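Local coordinates for protein transcriptional regulator, IclR family (Alicyclobacillus acidocaldarius subsp. acidocaldarius, PDB 5TJJ) that probably binds DNA as a transcription factor of the IclR family, pairing a helix-turn-helix domain with a C-terminal domain of the GAF superfamily, at residues L91-Q96 with K244-K249; V106-L111 with R148-Y153; R161-G166 with T176-Y181. One frame throughout, in Å; residues are numbered along the deposited sequence.

Interaction 1. Residues L91-Q96 with K244-K249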
loop_
_atom_site.group_PDB
_atom_site.type_symbol
_atom_site.label_atom_id
_atom_site.label_comp_id
_atom_site.label_asym_id
_atom_site.label_seq_id
_atom_site.Cartn_x
_atom_site.Cartn_y
_atom_site.Cartn_z
ATOM N N LEU A 91 -11.187 -10.939 2.410
ATOM C CA LEU A 91 -11.918 -11.910 3.245
ATOM C C LEU A 91 -12.976 -11.212 4.090
ATOM O O LEU A 91 -14.088 -11.700 4.185
ATOM C CB LEU A 91 -10.996 -12.704 4.171
ATOM C CG LEU A 91 -9.856 -13.574 3.619
ATOM C CD1 LEU A 91 -9.375 -14.565 4.676
ATOM C CD2 LEU A 91 -10.281 -14.310 2.359
ATOM N N ALA A 92 -12.627 -10.059 4.669
ATOM C CA ALA A 92 -13.544 -9.307 5.528
ATOM C C ALA A 92 -14.780 -8.839 4.768
ATOM O O ALA A 92 -15.893 -8.907 5.264
ATOM C CB ALA A 92 -12.831 -8.122 6.161
ATOM N N GLU A 93 -14.575 -8.379 3.551
ATOM C CA GLU A 93 -15.683 -7.994 2.695
ATOM C C GLU A 93 -16.542 -9.236 2.305
ATOM O O GLU A 93 -17.752 -9.115 2.139
ATOM C CB GLU A 93 -15.123 -7.237 1.482
ATOM C CG GLU A 93 -16.122 -6.419 0.701
ATOM C CD GLU A 93 -16.535 -5.098 1.338
ATOM O OE1 GLU A 93 -15.772 -4.512 2.150
ATOM O OE2 GLU A 93 -17.660 -4.646 0.987
ATOM N N LEU A 94 -15.936 -10.420 2.187
ATOM C CA LEU A 94 -16.707 -11.638 1.945
ATOM C C LEU A 94 -17.669 -11.972 3.066
ATOM O O LEU A 94 -18.736 -12.509 2.803
ATOM C CB LEU A 94 -15.816 -12.859 1.734
ATOM C CG LEU A 94 -15.052 -13.014 0.423
ATOM C CD1 LEU A 94 -14.408 -14.392 0.405
ATOM C CD2 LEU A 94 -15.952 -12.813 -0.785
ATOM N N HIS A 95 -17.269 -11.717 4.307
ATOM C CA HIS A 95 -18.172 -11.894 5.446
ATOM C C HIS A 95 -19.353 -10.949 5.386
ATOM O O HIS A 95 -20.452 -11.342 5.767
ATOM C CB HIS A 95 -17.460 -11.759 6.783
ATOM C CG HIS A 95 -16.608 -12.936 7.131
ATOM N ND1 HIS A 95 -15.317 -13.090 6.661
ATOM C CD2 HIS A 95 -16.852 -14.013 7.910
ATOM C CE1 HIS A 95 -14.799 -14.209 7.137
ATOM N NE2 HIS A 95 -15.709 -14.788 7.900
ATOM N N GLN A 96 -19.150 -9.736 4.881
ATOM C CA GLN A 96 -20.279 -8.799 4.667
ATOM C C GLN A 96 -21.278 -9.346 3.638
ATOM O O GLN A 96 -22.493 -9.221 3.797
ATOM C CB GLN A 96 -19.806 -7.447 4.151
ATOM C CG GLN A 96 -18.747 -6.717 4.971
ATOM C CD GLN A 96 -19.306 -6.014 6.179
ATOM O OE1 GLN A 96 -20.262 -6.482 6.810
ATOM N NE2 GLN A 96 -18.704 -4.881 6.522
ATOM N N LYS A 244 -20.950 -7.322 -6.624
ATOM C CA LYS A 244 -20.436 -6.158 -7.370
ATOM C C LYS A 244 -19.981 -4.996 -6.509
ATOM O O LYS A 244 -18.959 -4.403 -6.822
ATOM C CB LYS A 244 -21.444 -5.643 -8.394
ATOM C CG LYS A 244 -21.414 -6.438 -9.672
ATOM C CD LYS A 244 -22.507 -5.958 -10.609
ATOM C CE LYS A 244 -22.265 -6.441 -12.035
ATOM N NZ LYS A 244 -23.142 -5.676 -12.962
ATOM N N GLU A 245 -20.726 -4.660 -5.450
ATOM C CA GLU A 245 -20.270 -3.632 -4.512
ATOM C C GLU A 245 -18.926 -4.024 -3.876
ATOM O O GLU A 245 -18.008 -3.202 -3.806
ATOM C CB GLU A 245 -21.315 -3.334 -3.441
ATOM C CG GLU A 245 -22.508 -2.569 -3.994
ATOM C CD GLU A 245 -23.692 -2.471 -3.027
ATOM O OE1 GLU A 245 -23.461 -2.468 -1.793
ATOM O OE2 GLU A 245 -24.860 -2.383 -3.505
ATOM N N SER A 246 -18.805 -5.291 -3.477
ATOM C CA SER A 246 -17.574 -5.796 -2.923
ATOM C C SER A 246 -16.461 -5.883 -3.945
ATOM O O SER A 246 -15.338 -5.572 -3.626
ATOM C CB SER A 246 -17.779 -7.154 -2.261
ATOM O OG SER A 246 -18.525 -6.977 -1.080
ATOM N N ALA A 247 -16.760 -6.310 -5.163
ATOM C CA ALA A 247 -15.702 -6.510 -6.166
ATOM C C ALA A 247 -15.120 -5.162 -6.655
ATOM O O ALA A 247 -13.925 -5.047 -6.910
ATOM C CB ALA A 247 -16.211 -7.349 -7.325
ATOM N N ALA A 248 -15.974 -4.150 -6.733
ATOM C CA ALA A 248 -15.549 -2.794 -7.013
ATOM C C ALA A 248 -14.533 -2.327 -5.982
ATOM O O ALA A 248 -13.512 -1.753 -6.354
ATOM C CB ALA A 248 -16.750 -1.850 -7.047
ATOM N N LYS A 249 -14.804 -2.571 -4.700
ATOM C CA LYS A 249 -13.857 -2.168 -3.629
ATOM C C LYS A 249 -12.515 -2.890 -3.693
ATOM O O LYS A 249 -11.473 -2.261 -3.733
ATOM C CB LYS A 249 -14.479 -2.356 -2.252
ATOM C CG LYS A 249 -15.630 -1.403 -1.974
ATOM C CD LYS A 249 -16.324 -1.771 -0.676
ATOM C CE LYS A 249 -17.528 -0.876 -0.444
ATOM N NZ LYS A 249 -17.871 -0.749 1.004
#
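Glu-93 and Ser-246 meet where helices 86-101 and 233-253 come close, their CA atoms 6.3 Å apart, and Lys-249, one turn further along the second helix, completes the contact. Glu-93 buries the most surface of the three. Its CG stands anti to the backbone N (chi1 -163°), which carries CG to the serine, and the bend at chi2 (76°) then turns the carboxylate so that OE2 faces both Ser-246 OG and Lys-249. Ser-246 OG donates a hydrogen bond to Glu-93 OE2 at 3.2 Å, reaching the anti lone pair, the one away from the other carboxylate oxygen. The hydroxyl also touches Ala-242 O one turn back in its own helix, though only through a weak bond. Serine suits this place because it is small enough to let the helices approach and still brings a donor to the carboxylate; its CB packs 3.5 Å from Glu-93 CG. Lys-249 runs extended beyond CG and crosses the glutamate at about a right angle. The lysine CD lies 3.6 Å from Glu-93 OE2, while its NZ forms a long salt bridge of 3.9 Å with that same oxygen. OE2 is thus hydrogen-bonded by the hydroxyl and faces the more distant ammonium group, whose positive charge would be expected to favour the ionised carboxylate. Below this polar seam, Leu-94 and Ala-247 turn to the sheet and share Leu-222 of strand 218-227. The arrangement, two helices side by side on one face of an antiparallel sheet, is that of a GAF-like domain, consistent with the IclR C-terminal family.

Interaction 2. Residues V106-L111 with R148-Y153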
loop_
_atom_site.group_PDB
_atom_site.type_symbol
_atom_site.label_atom_id
_atom_site.label_comp_id
_atom_site.label_asym_id
_atom_site.label_seq_id
_atom_site.Cartn_x
_atom_site.Cartn_y
_atom_site.Cartn_z
ATOM N N VAL A 106 -17.007 -16.918 -1.337
ATOM C CA VAL A 106 -15.764 -17.585 -1.627
ATOM C C VAL A 106 -14.851 -16.694 -2.463
ATOM O O VAL A 106 -15.293 -15.998 -3.396
ATOM C CB VAL A 106 -16.061 -18.911 -2.332
ATOM C CG1 VAL A 106 -14.799 -19.520 -2.922
ATOM C CG2 VAL A 106 -16.677 -19.893 -1.352
ATOM N N LEU A 107 -13.565 -16.731 -2.128
ATOM C CA LEU A 107 -12.556 -15.956 -2.842
ATOM C C LEU A 107 -11.707 -16.908 -3.715
ATOM O O LEU A 107 -10.994 -17.762 -3.186
ATOM C CB LEU A 107 -11.694 -15.187 -1.830
ATOM C CG LEU A 107 -10.567 -14.339 -2.380
ATOM C CD1 LEU A 107 -11.103 -13.277 -3.334
ATOM C CD2 LEU A 107 -9.804 -13.706 -1.227
ATOM N N VAL A 108 -11.777 -16.728 -5.038
ATOM C CA VAL A 108 -11.118 -17.616 -6.013
ATOM C C VAL A 108 -9.928 -16.925 -6.689
ATOM O O VAL A 108 -10.028 -15.783 -7.124
ATOM C CB VAL A 108 -12.108 -18.042 -7.096
ATOM C CG1 VAL A 108 -11.545 -19.193 -7.889
ATOM C CG2 VAL A 108 -13.455 -18.393 -6.465
ATOM N N LYS A 109 -8.821 -17.637 -6.831
ATOM C CA LYS A 109 -7.615 -17.047 -7.411
ATOM C C LYS A 109 -7.136 -17.858 -8.586
ATOM O O LYS A 109 -7.143 -19.077 -8.542
ATOM C CB LYS A 109 -6.527 -17.030 -6.367
ATOM C CG LYS A 109 -5.147 -16.788 -6.909
ATOM C CD LYS A 109 -4.231 -16.404 -5.785
ATOM C CE LYS A 109 -2.813 -16.262 -6.287
ATOM N NZ LYS A 109 -2.047 -15.573 -5.222
ATOM N N ARG A 110 -6.630 -17.176 -9.593
ATOM C CA ARG A 110 -6.083 -17.851 -10.744
ATOM C C ARG A 110 -4.689 -18.428 -10.467
ATOM O O ARG A 110 -3.876 -17.804 -9.793
ATOM C CB ARG A 110 -5.990 -16.890 -11.906
ATOM C CG ARG A 110 -5.978 -17.589 -13.246
ATOM C CD ARG A 110 -5.453 -16.690 -14.341
ATOM N NE ARG A 110 -6.466 -15.759 -14.820
ATOM C CZ ARG A 110 -7.177 -15.898 -15.946
ATOM N NH1 ARG A 110 -8.064 -14.948 -16.254
ATOM N NH2 ARG A 110 -7.030 -16.966 -16.759
ATOM N N LEU A 111 -4.440 -19.636 -10.976
ATOM C CA LEU A 111 -3.093 -20.213 -11.009
ATOM C C LEU A 111 -2.618 -20.340 -12.441
ATOM O O LEU A 111 -3.368 -20.094 -13.390
ATOM C CB LEU A 111 -3.061 -21.585 -10.336
ATOM C CG LEU A 111 -3.449 -21.601 -8.862
ATOM C CD1 LEU A 111 -3.540 -23.028 -8.371
ATOM C CD2 LEU A 111 -2.476 -20.803 -8.024
ATOM N N ARG A 148 -15.926 -18.857 -15.791
ATOM C CA ARG A 148 -16.334 -17.870 -16.781
ATOM C C ARG A 148 -15.950 -16.413 -16.454
ATOM O O ARG A 148 -15.769 -15.604 -17.376
ATOM C CB ARG A 148 -17.850 -17.928 -16.958
ATOM C CG ARG A 148 -18.344 -19.188 -17.627
ATOM C CD ARG A 148 -19.719 -18.979 -18.237
ATOM N NE ARG A 148 -20.775 -19.196 -17.262
ATOM C CZ ARG A 148 -21.159 -20.381 -16.813
ATOM N NH1 ARG A 148 -20.595 -21.507 -17.256
ATOM N NH2 ARG A 148 -22.131 -20.435 -15.924
ATOM N N CYS A 149 -15.872 -16.062 -15.169
ATOM C CA CYS A 149 -15.428 -14.723 -14.820
ATOM C C CYS A 149 -13.961 -14.482 -15.091
ATOM O O CYS A 149 -13.608 -13.355 -15.366
ATOM C CB CYS A 149 -15.715 -14.365 -13.375
ATOM S SG CYS A 149 -17.445 -14.059 -13.056
ATOM N N PHE A 150 -13.113 -15.510 -14.992
ATOM C CA PHE A 150 -11.691 -15.379 -15.369
ATOM C C PHE A 150 -11.589 -15.354 -16.896
ATOM O O PHE A 150 -11.049 -14.400 -17.468
ATOM C CB PHE A 150 -10.831 -16.517 -14.810
ATOM C CG PHE A 150 -10.661 -16.515 -13.304
ATOM C CD1 PHE A 150 -9.801 -15.638 -12.686
ATOM C CD2 PHE A 150 -11.311 -17.460 -12.512
ATOM C CE1 PHE A 150 -9.610 -15.658 -11.303
ATOM C CE2 PHE A 150 -11.122 -17.494 -11.124
ATOM C CZ PHE A 150 -10.277 -16.586 -10.519
ATOM N N LEU A 151 -12.155 -16.367 -17.545
ATOM C CA LEU A 151 -12.011 -16.547 -18.990
ATOM C C LEU A 151 -12.579 -15.439 -19.862
ATOM O O LEU A 151 -11.959 -15.044 -20.832
ATOM C CB LEU A 151 -12.649 -17.842 -19.445
ATOM C CG LEU A 151 -11.782 -19.084 -19.532
ATOM C CD1 LEU A 151 -12.615 -20.189 -20.166
ATOM C CD2 LEU A 151 -10.548 -18.831 -20.377
ATOM N N ALA A 152 -13.749 -14.933 -19.512
ATOM C CA ALA A 152 -14.406 -13.938 -20.323
ATOM C C ALA A 152 -13.536 -12.696 -20.568
ATOM O O ALA A 152 -13.735 -11.955 -21.570
ATOM C CB ALA A 152 -15.724 -13.544 -19.676
ATOM N N TYR A 153 -12.597 -12.454 -19.657
ATOM C CA TYR A 153 -11.717 -11.288 -19.748
ATOM C C TYR A 153 -10.309 -11.573 -20.274
ATOM O O TYR A 153 -9.494 -10.668 -20.319
ATOM C CB TYR A 153 -11.689 -10.565 -18.407
ATOM C CG TYR A 153 -13.042 -10.031 -18.021
ATOM C CD1 TYR A 153 -13.521 -8.845 -18.556
ATOM C CD2 TYR A 153 -13.875 -10.741 -17.141
ATOM C CE1 TYR A 153 -14.781 -8.367 -18.217
ATOM C CE2 TYR A 153 -15.156 -10.283 -16.814
ATOM C CZ TYR A 153 -15.590 -9.090 -17.348
ATOM O OH TYR A 153 -16.816 -8.591 -17.015
#
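The carbonyl oxygen of Phe-150 receives Arg-110 NH1 at 3.3 Å, in a weak hydrogen bond bent to 129° at the hydrogen. It also takes a weak backbone bond from Tyr-153 N, three residues on. Arginine fits here because its long chain can run back over the phenylalanine: Arg-110 CG is anti to the backbone N (chi1 -157°), and a bend at chi3 brings the guanidinium over Phe-150 CB. Phe-150 CB sits over one face of the guanidinium, toward its rim, 3.5 Å from Arg-110 NH1. The two side chains slide past each other in opposite directions with their planes 73° apart, so this is not a parallel stack. Nearer the strand, Arg-110 CB packs 3.9 Å from Phe-150 CE1. The far end of the ring reaches the backbone, where Phe-150 CZ meets Val-108 O at the ring edge, 3.5 Å away. Val-108 supplies the apolar partner: its CG1 lies 3.7 Å from Phe-150 CE2. Valine, compact and branched at CB, suits both a strand and the flank of a ring. A serine in place of Phe-150 would probably open a gap beside Val-108 CG1 and take away the ring that packs against Arg-110 CB. Arg-110 is also held from outside the contact, by a salt bridge from NH2 to Asp-154 and a weak bond from NE to Val-218 O. Strand 104-110 runs between strands 115-122 and 218-227, and the Phe-150 ring touches Val-116 of the one and Val-221 of the other; helix 144-151 thus packs on this sheet, with helix 178-191 against Leu-151 and Ala-152.

Interaction 3. Residues R161-G166 with T176-Y181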
loop_
_atom_site.group_PDB
_atom_site.type_symbol
_atom_site.label_atom_id
_atom_site.label_comp_id
_atom_site.label_asym_id
_atom_site.label_seq_id
_atom_site.Cartn_x
_atom_site.Cartn_y
_atom_site.Cartn_z
ATOM N N ARG A 161 -8.484 -21.708 -27.467
ATOM C CA ARG A 161 -7.583 -22.755 -26.992
ATOM C C ARG A 161 -8.295 -23.659 -25.989
ATOM O O ARG A 161 -8.280 -24.882 -26.127
ATOM C CB ARG A 161 -6.280 -22.198 -26.365
ATOM C CG ARG A 161 -5.297 -23.296 -25.924
ATOM C CD ARG A 161 -4.037 -22.773 -25.259
ATOM N NE ARG A 161 -4.320 -21.940 -24.077
ATOM C CZ ARG A 161 -4.762 -22.396 -22.896
ATOM N NH1 ARG A 161 -5.038 -23.688 -22.706
ATOM N NH2 ARG A 161 -4.968 -21.540 -21.915
ATOM N N VAL A 162 -8.913 -23.057 -24.981
ATOM C CA VAL A 162 -9.580 -23.823 -23.918
ATOM C C VAL A 162 -10.733 -24.686 -24.472
ATOM O O VAL A 162 -10.877 -25.866 -24.093
ATOM C CB VAL A 162 -10.051 -22.894 -22.795
ATOM C CG1 VAL A 162 -10.927 -23.639 -21.804
ATOM C CG2 VAL A 162 -8.843 -22.287 -22.073
ATOM N N LEU A 163 -11.498 -24.110 -25.400
ATOM C CA LEU A 163 -12.554 -24.833 -26.089
ATOM C C LEU A 163 -12.081 -25.985 -26.968
ATOM O O LEU A 163 -12.633 -27.071 -26.867
ATOM C CB LEU A 163 -13.486 -23.888 -26.874
ATOM C CG LEU A 163 -14.756 -23.472 -26.089
ATOM C CD1 LEU A 163 -14.479 -22.628 -24.854
ATOM C CD2 LEU A 163 -15.706 -22.706 -26.995
ATOM N N ARG A 164 -11.088 -25.761 -27.822
ATOM C CA ARG A 164 -10.500 -26.846 -28.603
ATOM C C ARG A 164 -10.021 -28.022 -27.718
ATOM O O ARG A 164 -10.114 -29.168 -28.130
ATOM C CB ARG A 164 -9.297 -26.363 -29.419
ATOM C CG ARG A 164 -9.542 -25.426 -30.606
ATOM C CD ARG A 164 -10.352 -26.034 -31.759
ATOM N NE ARG A 164 -11.788 -25.872 -31.521
ATOM C CZ ARG A 164 -12.461 -24.717 -31.603
ATOM N NH1 ARG A 164 -11.846 -23.570 -31.957
ATOM N NH2 ARG A 164 -13.762 -24.710 -31.314
ATOM N N GLU A 165 -9.496 -27.731 -26.529
ATOM C CA GLU A 165 -8.945 -28.750 -25.611
ATOM C C GLU A 165 -9.994 -29.520 -24.805
ATOM O O GLU A 165 -9.648 -30.418 -24.020
ATOM C CB GLU A 165 -7.916 -28.118 -24.663
ATOM C CG GLU A 165 -6.640 -27.635 -25.371
ATOM C CD GLU A 165 -5.700 -26.781 -24.531
ATOM O OE1 GLU A 165 -6.033 -26.534 -23.359
ATOM O OE2 GLU A 165 -4.619 -26.341 -25.045
ATOM N N GLY A 166 -11.269 -29.171 -24.977
ATOM C CA GLY A 166 -12.355 -29.986 -24.451
ATOM C C GLY A 166 -12.834 -29.518 -23.088
ATOM O O GLY A 166 -12.064 -29.473 -22.105
ATOM N N THR A 176 -21.022 -28.003 -22.286
ATOM C CA THR A 176 -20.036 -28.557 -23.206
ATOM C C THR A 176 -20.239 -28.153 -24.682
ATOM O O THR A 176 -19.371 -28.429 -25.499
ATOM C CB THR A 176 -20.080 -30.093 -23.118
ATOM O OG1 THR A 176 -21.421 -30.558 -23.337
ATOM C CG2 THR A 176 -19.619 -30.536 -21.736
ATOM N N ASP A 177 -21.380 -27.544 -25.021
ATOM C CA ASP A 177 -21.622 -26.974 -26.349
ATOM C C ASP A 177 -20.774 -25.712 -26.560
ATOM O O ASP A 177 -21.000 -24.699 -25.895
ATOM C CB ASP A 177 -23.114 -26.635 -26.497
ATOM C CG ASP A 177 -23.480 -26.063 -27.873
ATOM O OD1 ASP A 177 -22.667 -26.111 -28.832
ATOM O OD2 ASP A 177 -24.621 -25.567 -27.993
ATOM N N GLU A 178 -19.839 -25.772 -27.511
ATOM C CA GLU A 178 -18.899 -24.676 -27.769
ATOM C C GLU A 178 -19.549 -23.351 -28.133
ATOM O O GLU A 178 -19.140 -22.306 -27.620
ATOM C CB GLU A 178 -17.900 -25.068 -28.847
ATOM C CG GLU A 178 -16.946 -26.174 -28.412
ATOM C CD GLU A 178 -16.598 -27.109 -29.555
ATOM O OE1 GLU A 178 -17.000 -28.301 -29.478
ATOM O OE2 GLU A 178 -15.951 -26.643 -30.535
ATOM N N GLU A 179 -20.563 -23.386 -28.995
ATOM C CA GLU A 179 -21.260 -22.152 -29.393
ATOM C C GLU A 179 -22.029 -21.518 -28.202
ATOM O O GLU A 179 -22.068 -20.289 -28.060
ATOM C CB GLU A 179 -22.152 -22.375 -30.639
ATOM C CG GLU A 179 -21.354 -22.465 -31.952
ATOM C CD GLU A 179 -22.219 -22.443 -33.227
ATOM O OE1 GLU A 179 -23.221 -23.203 -33.290
ATOM O OE2 GLU A 179 -21.890 -21.678 -34.177
ATOM N N GLU A 180 -22.598 -22.354 -27.337
ATOM C CA GLU A 180 -23.221 -21.882 -26.086
ATOM C C GLU A 180 -22.203 -21.282 -25.072
ATOM O O GLU A 180 -22.473 -20.263 -24.440
ATOM C CB GLU A 180 -24.008 -23.027 -25.432
ATOM C CG GLU A 180 -24.885 -22.641 -24.248
ATOM C CD GLU A 180 -25.960 -21.610 -24.589
ATOM O OE1 GLU A 180 -26.377 -21.524 -25.776
ATOM O OE2 GLU A 180 -26.400 -20.882 -23.658
ATOM N N TYR A 181 -21.039 -21.904 -24.935
ATOM C CA TYR A 181 -20.047 -21.424 -23.994
ATOM C C TYR A 181 -19.506 -20.048 -24.411
ATOM O O TYR A 181 -19.408 -19.133 -23.574
ATOM C CB TYR A 181 -18.908 -22.442 -23.795
ATOM C CG TYR A 181 -18.165 -22.198 -22.496
ATOM C CD1 TYR A 181 -17.085 -21.321 -22.452
ATOM C CD2 TYR A 181 -18.565 -22.810 -21.307
ATOM C CE1 TYR A 181 -16.422 -21.056 -21.264
ATOM C CE2 TYR A 181 -17.898 -22.570 -20.116
ATOM C CZ TYR A 181 -16.821 -21.680 -20.093
ATOM O OH TYR A 181 -16.121 -21.388 -18.926
#
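Bends at chi2 (-64°) and chi3 in Arg-164 fold its chain back toward Glu-178, although its CB leaves the backbone in the other direction. Glu-178 answers with a CB that points toward helix 156-164 and a further bend at chi2, and the two side chains cross at about a right angle. Arg-164 NH2 gives Glu-178 OE2 a hydrogen bond of 3.0 Å, 151° at the hydrogen, which forms part of a salt bridge. The oxygen lies in the guanidinium plane, but the arginine meets it on the anti side and somewhat out of the carboxylate plane, the two planes being 55° apart; this is a one-point (monodentate) salt bridge, not a bidentate one. Beneath it, Leu-163 packs between Glu-178 and Tyr-181. One branch, CD2, lies 3.7 Å from Glu-178 CB and 3.5 Å from Glu-178 O, while the other, CD1, reaches Tyr-181 CD1 at 3.8 Å. A leucine serves well because its two methyls can touch residues one turn apart on the partner helix. Tyr-181 turns its ring inward and gives its hydroxyl to a hydrogen bond with Tyr-142 O, so its polar end is paired as well. Both helix ends have their own devices: Asp-177 is the N-cap of helix 178-191, its OD1 accepting weakly from Glu-179 N, and Gly-166 leaves helix 156-164 with a positive phi. Glycine suits that spot because a CB would there be pressed against Glu-165 O. Chemically the contact is layered, and Glu-178 serves both layers: its carboxylate pairs with Arg-164, while its aliphatic part, like Tyr-181, packs on Leu-163. The burial of Leu-163 is consistent with an apolar core, whereas the salt bridge, lying on exposed residues where water can compete, is likely to be weakened.

All three contacts lie in the GAF-related C-terminal region. Interaction 1 joins the first and last of the helices involved, 86-101 and 233-253, so the other two fall between its halves in sequence; interaction 2 closes before interaction 3 opens. Interactions 1 and 2 have centres about 15 Å apart and touch where Leu-91 and Leu-94 pack on Leu-107 of strand 104-110, whose other face receives Phe-150. Interactions 2 and 3, about 17 Å apart between centres, meet through Arg-148 and Leu-151 against Tyr-181. Interactions 1 and 3 stay about 17 Å apart at their nearest atoms. The contacts thus tie the C-terminal helix, sheet and outer helices into one unit, distinct from the probable DNA-binding helix-turn-helix.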